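Local coordinates for protein U4/U6 snRNA-associated-splicing factor PRP24 (Saccharomyces cerevisiae, PDB 4N0T) that binds U6 snRNA, promotes its annealing with U4 snRNA and serves as a recycling factor of the yeast spliceosome, at residues D132-S135 with K136-R140; G148-E152 with G153-V157. All coordinates share one frame; numbering follows the deposited sequence.

Interaction 1. Residues D132-S135 with K136-R140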
ATOM      1  N   ASP A 132     -10.342  11.706   6.527  1.00 14.51           N
ATOM      2  CA  ASP A 132     -11.336  12.294   7.412  1.00 14.67           C
ATOM      3  C   ASP A 132     -11.764  13.651   6.863  1.00 13.19           C
ATOM      4  O   ASP A 132     -10.919  14.479   6.518  1.00 16.87           O
ATOM      5  CB  ASP A 132     -10.770  12.493   8.820  1.00 18.38           C
ATOM      6  CG  ASP A 132     -10.531  11.184   9.551  1.00 19.88           C
ATOM      7  OD1 ASP A 132     -11.151  10.167   9.174  1.00 20.93           O
ATOM      8  OD2 ASP A 132      -9.728  11.192  10.508  1.00 21.91           O
ATOM      9  N   VAL A 133     -13.075  13.838   6.757  1.00 16.52           N
ATOM     10  CA  VAL A 133     -13.632  15.134   6.367  1.00 16.10           C
ATOM     11  C   VAL A 133     -14.379  15.739   7.550  1.00 18.90           C
ATOM     12  O   VAL A 133     -14.295  15.214   8.663  1.00 17.19           O
ATOM     13  CB  VAL A 133     -14.510  15.015   5.106  1.00 17.35           C
ATOM     14  CG1 VAL A 133     -13.656  14.550   3.959  1.00 20.22           C
ATOM     15  CG2 VAL A 133     -15.684  14.051   5.327  1.00 17.16           C
ATOM     16  N   THR A 134     -15.082  16.856   7.341  1.00 19.54           N
ATOM     17  CA  THR A 134     -15.638  17.583   8.478  1.00 19.98           C
ATOM     18  C   THR A 134     -17.118  17.334   8.768  1.00 20.34           C
ATOM     19  O   THR A 134     -17.632  17.796   9.794  1.00 23.10           O
ATOM     20  CB  THR A 134     -15.428  19.097   8.329  1.00 20.57           C
ATOM     21  OG1 THR A 134     -16.143  19.561   7.177  1.00 22.86           O
ATOM     22  CG2 THR A 134     -13.958  19.416   8.171  1.00 17.06           C
ATOM     23  N   SER A 135     -17.817  16.647   7.870  1.00 18.76           N
ATOM     24  CA  SER A 135     -19.229  16.325   8.111  1.00 20.47           C
ATOM     25  C   SER A 135     -19.676  15.045   7.413  1.00 20.08           C
ATOM     26  O   SER A 135     -19.064  14.626   6.432  1.00 25.67           O
ATOM     27  CB  SER A 135     -20.131  17.480   7.664  1.00 24.82           C
ATOM     28  OG  SER A 135     -20.244  17.507   6.247  1.00 27.91           O
ATOM     29  N   LYS A 136     -20.745  14.431   7.918  1.00 20.78           N
ATOM     30  CA  LYS A 136     -21.313  13.248   7.266  1.00 25.23           C
ATOM     31  C   LYS A 136     -21.776  13.607   5.856  1.00 27.71           C
ATOM     32  O   LYS A 136     -21.638  12.816   4.916  1.00 26.82           O
ATOM     33  CB  LYS A 136     -22.480  12.676   8.078  1.00 28.49           C
ATOM     34  CG  LYS A 136     -23.295  11.628   7.320  1.00 32.57           C
ATOM     35  CD  LYS A 136     -24.471  11.106   8.147  1.00 38.33           C
ATOM     36  CE  LYS A 136     -25.040   9.822   7.535  1.00 44.73           C
ATOM     37  NZ  LYS A 136     -25.812   9.025   8.536  1.00 46.13           N
ATOM     38  N   GLU A 137     -22.301  14.822   5.714  1.00 27.23           N
ATOM     39  CA  GLU A 137     -22.733  15.333   4.421  1.00 29.48           C
ATOM     40  C   GLU A 137     -21.593  15.374   3.401  1.00 22.47           C
ATOM     41  O   GLU A 137     -21.747  14.904   2.266  1.00 26.24           O
ATOM     42  CB  GLU A 137     -23.380  16.716   4.590  1.00 34.04           C
ATOM     43  CG  GLU A 137     -24.764  16.672   5.246  1.00 41.82           C
ATOM     44  CD  GLU A 137     -24.739  16.256   6.722  1.00 46.24           C
ATOM     45  OE1 GLU A 137     -23.773  16.612   7.443  1.00 37.67           O
ATOM     46  OE2 GLU A 137     -25.693  15.566   7.161  1.00 48.52           O
ATOM     47  N   ASP A 138     -20.445  15.911   3.797  1.00 21.19           N
ATOM     48  CA  ASP A 138     -19.295  15.956   2.901  1.00 21.80           C
ATOM     49  C   ASP A 138     -18.850  14.518   2.568  1.00 17.62           C
ATOM     50  O   ASP A 138     -18.502  14.222   1.427  1.00 22.43           O
ATOM     51  CB  ASP A 138     -18.141  16.744   3.525  1.00 22.90           C
ATOM     52  CG  ASP A 138     -18.239  18.243   3.261  1.00 28.36           C
ATOM     53  OD1 ASP A 138     -19.336  18.709   2.882  1.00 30.07           O
ATOM     54  OD2 ASP A 138     -17.224  18.955   3.432  1.00 27.78           O
ATOM     55  N   ALA A 139     -18.876  13.638   3.565  1.00 19.40           N
ATOM     56  CA  ALA A 139     -18.474  12.251   3.319  1.00 18.90           C
ATOM     57  C   ALA A 139     -19.388  11.622   2.263  1.00 24.15           C
ATOM     58  O   ALA A 139     -18.905  11.025   1.297  1.00 23.22           O
ATOM     59  CB  ALA A 139     -18.494  11.427   4.609  1.00 19.47           C
ATOM     60  N   ARG A 140     -20.701  11.762   2.427  1.00 24.63           N
ATOM     61  CA  ARG A 140     -21.625  11.207   1.427  1.00 29.87           C
ATOM     62  C   ARG A 140     -21.433  11.853   0.054  1.00 25.85           C
ATOM     63  O   ARG A 140     -21.604  11.198  -0.978  1.00 26.86           O
ATOM     64  CB  ARG A 140     -23.085  11.343   1.874  1.00 33.91           C
ATOM     65  CG  ARG A 140     -23.457  10.487   3.086  1.00 41.74           C
ATOM     66  CD  ARG A 140     -23.331   8.987   2.808  1.00 47.83           C
ATOM     67  NE  ARG A 140     -23.714   8.185   3.971  1.00 56.23           N
ATOM     68  CZ  ARG A 140     -23.601   6.860   4.044  1.00 60.80           C
ATOM     69  NH1 ARG A 140     -23.112   6.173   3.019  1.00 66.13           N
ATOM     70  NH2 ARG A 140     -23.973   6.217   5.145  1.00 57.00           N
TER
HETATM   71  O   HOH W   1     -15.333  18.315   4.967  1.00 21.58           O
HETATM   72  O   HOH W   2     -20.331  20.076   5.584  1.00 35.87           O

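Interaction 2. Residues G148-E152 with G153-V157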
ATOM      1  N   GLY A 148     -16.155   5.619  -8.527  1.00 26.55           N
ATOM      2  CA  GLY A 148     -16.330   5.297  -9.935  1.00 30.26           C
ATOM      3  C   GLY A 148     -15.624   6.268 -10.867  1.00 29.25           C
ATOM      4  O   GLY A 148     -15.591   6.071 -12.084  1.00 33.33           O
ATOM      5  N   LEU A 149     -15.038   7.316 -10.303  1.00 26.93           N
ATOM      6  CA  LEU A 149     -14.302   8.292 -11.104  1.00 29.47           C
ATOM      7  C   LEU A 149     -13.097   7.651 -11.790  1.00 34.64           C
ATOM      8  O   LEU A 149     -12.322   6.929 -11.162  1.00 31.21           O
ATOM      9  CB  LEU A 149     -13.849   9.464 -10.229  1.00 26.61           C
ATOM     10  CG  LEU A 149     -13.146  10.639 -10.891  1.00 30.94           C
ATOM     11  CD1 LEU A 149     -14.118  11.373 -11.807  1.00 31.81           C
ATOM     12  CD2 LEU A 149     -12.582  11.586  -9.844  1.00 33.56           C
ATOM     13  N   LYS A 150     -12.942   7.909 -13.085  1.00 35.51           N
ATOM     14  CA  LYS A 150     -11.801   7.368 -13.816  1.00 34.15           C
ATOM     15  C   LYS A 150     -10.627   8.346 -13.827  1.00 37.29           C
ATOM     16  O   LYS A 150     -10.755   9.499 -14.248  1.00 42.59           O
ATOM     17  CB  LYS A 150     -12.210   6.959 -15.235  1.00 37.37           C
ATOM     18  CG  LYS A 150     -13.128   5.744 -15.271  1.00 44.29           C
ATOM     19  CD  LYS A 150     -13.611   5.465 -16.688  1.00 49.25           C
ATOM     20  CE  LYS A 150     -13.986   4.002 -16.879  1.00 49.69           C
ATOM     21  NZ  LYS A 150     -15.054   3.568 -15.935  1.00 51.87           N
ATOM     22  N   ILE A 151      -9.487   7.883 -13.329  1.00 31.88           N
ATOM     23  CA  ILE A 151      -8.280   8.692 -13.261  1.00 30.23           C
ATOM     24  C   ILE A 151      -7.125   7.893 -13.856  1.00 37.06           C
ATOM     25  O   ILE A 151      -6.767   6.835 -13.333  1.00 33.43           O
ATOM     26  CB  ILE A 151      -7.934   9.065 -11.795  1.00 31.85           C
ATOM     27  CG1 ILE A 151      -9.170   9.598 -11.063  1.00 34.85           C
ATOM     28  CG2 ILE A 151      -6.764  10.046 -11.746  1.00 28.88           C
ATOM     29  CD1 ILE A 151      -8.910   9.998  -9.617  1.00 33.60           C
ATOM     30  N   GLU A 152      -6.554   8.385 -14.955  1.00 38.11           N
ATOM     31  CA  GLU A 152      -5.451   7.695 -15.630  1.00 38.17           C
ATOM     32  C   GLU A 152      -5.755   6.233 -15.954  1.00 34.04           C
ATOM     33  O   GLU A 152      -4.855   5.393 -15.935  1.00 41.05           O
ATOM     34  CB  GLU A 152      -4.168   7.770 -14.796  1.00 41.99           C
ATOM     35  CG  GLU A 152      -3.715   9.174 -14.428  1.00 46.82           C
ATOM     36  CD  GLU A 152      -2.470   9.157 -13.555  1.00 54.76           C
ATOM     37  OE1 GLU A 152      -1.767   8.123 -13.550  1.00 57.85           O
ATOM     38  OE2 GLU A 152      -2.199  10.168 -12.871  1.00 58.43           O
ATOM     39  N   GLY A 153      -7.016   5.931 -16.238  1.00 33.06           N
ATOM     40  CA  GLY A 153      -7.409   4.576 -16.583  1.00 33.07           C
ATOM     41  C   GLY A 153      -7.844   3.740 -15.389  1.00 33.85           C
ATOM     42  O   GLY A 153      -8.315   2.613 -15.556  1.00 37.00           O
ATOM     43  N   TYR A 154      -7.688   4.287 -14.183  1.00 31.14           N
ATOM     44  CA  TYR A 154      -8.084   3.571 -12.964  1.00 27.50           C
ATOM     45  C   TYR A 154      -9.464   4.016 -12.481  1.00 26.03           C
ATOM     46  O   TYR A 154      -9.718   5.212 -12.309  1.00 31.27           O
ATOM     47  CB  TYR A 154      -7.037   3.782 -11.855  1.00 30.16           C
ATOM     48  CG  TYR A 154      -5.670   3.214 -12.172  1.00 27.29           C
ATOM     49  CD1 TYR A 154      -4.729   3.952 -12.891  1.00 24.89           C
ATOM     50  CD2 TYR A 154      -5.315   1.934 -11.749  1.00 28.25           C
ATOM     51  CE1 TYR A 154      -3.475   3.420 -13.185  1.00 25.44           C
ATOM     52  CE2 TYR A 154      -4.069   1.402 -12.035  1.00 26.94           C
ATOM     53  CZ  TYR A 154      -3.158   2.146 -12.757  1.00 28.54           C
ATOM     54  OH  TYR A 154      -1.919   1.622 -13.039  1.00 28.87           O
ATOM     55  N   THR A 155     -10.359   3.058 -12.263  1.00 25.61           N
ATOM     56  CA  THR A 155     -11.669   3.372 -11.701  1.00 25.74           C
ATOM     57  C   THR A 155     -11.537   3.514 -10.185  1.00 24.49           C
ATOM     58  O   THR A 155     -11.317   2.531  -9.469  1.00 20.93           O
ATOM     59  CB  THR A 155     -12.709   2.297 -12.030  1.00 28.57           C
ATOM     60  OG1 THR A 155     -12.865   2.204 -13.451  1.00 31.01           O
ATOM     61  CG2 THR A 155     -14.049   2.641 -11.413  1.00 29.31           C
ATOM     62  N   LEU A 156     -11.672   4.740  -9.700  1.00 22.40           N
ATOM     63  CA  LEU A 156     -11.545   5.004  -8.266  1.00 19.87           C
ATOM     64  C   LEU A 156     -12.645   4.335  -7.436  1.00 20.69           C
ATOM     65  O   LEU A 156     -13.815   4.269  -7.840  1.00 19.50           O
ATOM     66  CB  LEU A 156     -11.537   6.523  -8.018  1.00 17.45           C
ATOM     67  CG  LEU A 156     -11.146   6.949  -6.603  1.00 17.85           C
ATOM     68  CD1 LEU A 156      -9.670   6.683  -6.405  1.00 17.06           C
ATOM     69  CD2 LEU A 156     -11.440   8.444  -6.390  1.00 17.94           C
ATOM     70  N   VAL A 157     -12.269   3.827  -6.263  1.00 17.55           N
ATOM     71  CA  VAL A 157     -13.248   3.323  -5.311  1.00 14.59           C
ATOM     72  C   VAL A 157     -13.269   4.263  -4.116  1.00 14.88           C
ATOM     73  O   VAL A 157     -12.219   4.518  -3.516  1.00 18.12           O
ATOM     74  CB  VAL A 157     -12.856   1.922  -4.800  1.00 17.50           C
ATOM     75  CG1 VAL A 157     -13.797   1.488  -3.685  1.00 17.22           C
ATOM     76  CG2 VAL A 157     -12.879   0.919  -5.941  1.00 22.45           C
TER

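Interaction 1. Residues D132-S135 with K136-R140
Ser135 is the N-cap of helix 136-146, and its hydroxyl OG takes a nearly straight capping bond from Asp138 N (2.9 Å, 164° at the hydrogen). The contact is the strand-to-helix turn that leads from strand 128-133 into the second helix of this RNA recognition motif. With chi1 at 76°, OG sits between the backbone N and the carbonyl carbon of Ser135, facing the first turn of the helix. Ser135 O starts the regular helical pattern, accepting from Ala139 N at 3.0 Å. Were Ser135 replaced, an alanine here would lose OG, which is likely to leave Asp138 N without its capping acceptor and the first helical turn less firmly fixed.

The tight side is apolar: Val133 CG2 lies 3.9 Å from Ala139 CB, and Val110 adds to the packing around Val133 and Asp138. The looser side is that of Lys136 and the exposed Glu137, where the extended Lys136 chain leads away to a salt bridge between its NZ and Glu84. Water enters at Asp138, which lies alongside Thr134. One water bonds to Ser135 OG and donates a weak bond to Asp138 OD1; another donates to Asp138 OD2 and accepts from Thr134 N, at 2.8 Å from that nitrogen.

Interaction 2. Residues G148-E152 with G153-V157
Leu156 N donates to Leu149 O in a nearly straight bond of 2.7 Å, one of four backbone hydrogen bonds that close a beta hairpin over a type I' turn from Ile151 to Tyr154. In this RNA recognition motif the hairpin adds the short edge strand 150-151 to strand 154-160. Gly148 N reaches Leu156 O at the open end, and Ile151 and Tyr154 form the antiparallel hydrogen-bonded pair that closes the turn. Within that pair, Ile151 N meets Tyr154 O at 170°, whereas Tyr154 N approaches Ile151 O from above its carbonyl plane. Gly153 has a positive phi (91°), and a side chain there would run into Glu152 O.

Ile151 O also lies at the edge of the Tyr154 ring, in its plane, with CD1 of the ring 3.6 Å from that oxygen. The same ring packs against a uracil base of the bound RNA, and Val157 touches an adenine, so the hairpin carries part of the RNA-contacting surface. Leu149, Ile151 and Leu156 instead rest on Leu104 of helix 98-107; among themselves they touch lightly, Ile151 CD1 standing 4.4 Å from Leu156 CD2.

Lys150 and Thr155 make the non-hydrogen-bonded pair, with side chains running alongside each other. A bend at the end of the lysine chain (chi4 59°) leaves NZ 3.6 Å from Thr155 OG1. The other branch, Thr155 CG2, lies 3.8 Å from Gly148 CA.

Overall arrangement
Both contacts are local turns within the second RNA recognition motif, and they come in series, neither nesting nor crossing. From the N terminus, interaction 1 carries the chain from strand 128-133 into helix 136-146. Soon after that helix, interaction 2 folds edge strand 150-151 back on strand 154-160. The two join different parts of one antiparallel five-stranded sheet: strand 128-133 lies on one side of strand 86-90 and strand 154-160 on the other. Their centres are about 21 Å apart and they do not touch; helix 136-146 leads from one to the other along the chain, and both reach the same sheet. Interaction 2 reaches the RNA bases directly, while interaction 1 stays about 6 Å away at its nearest atom.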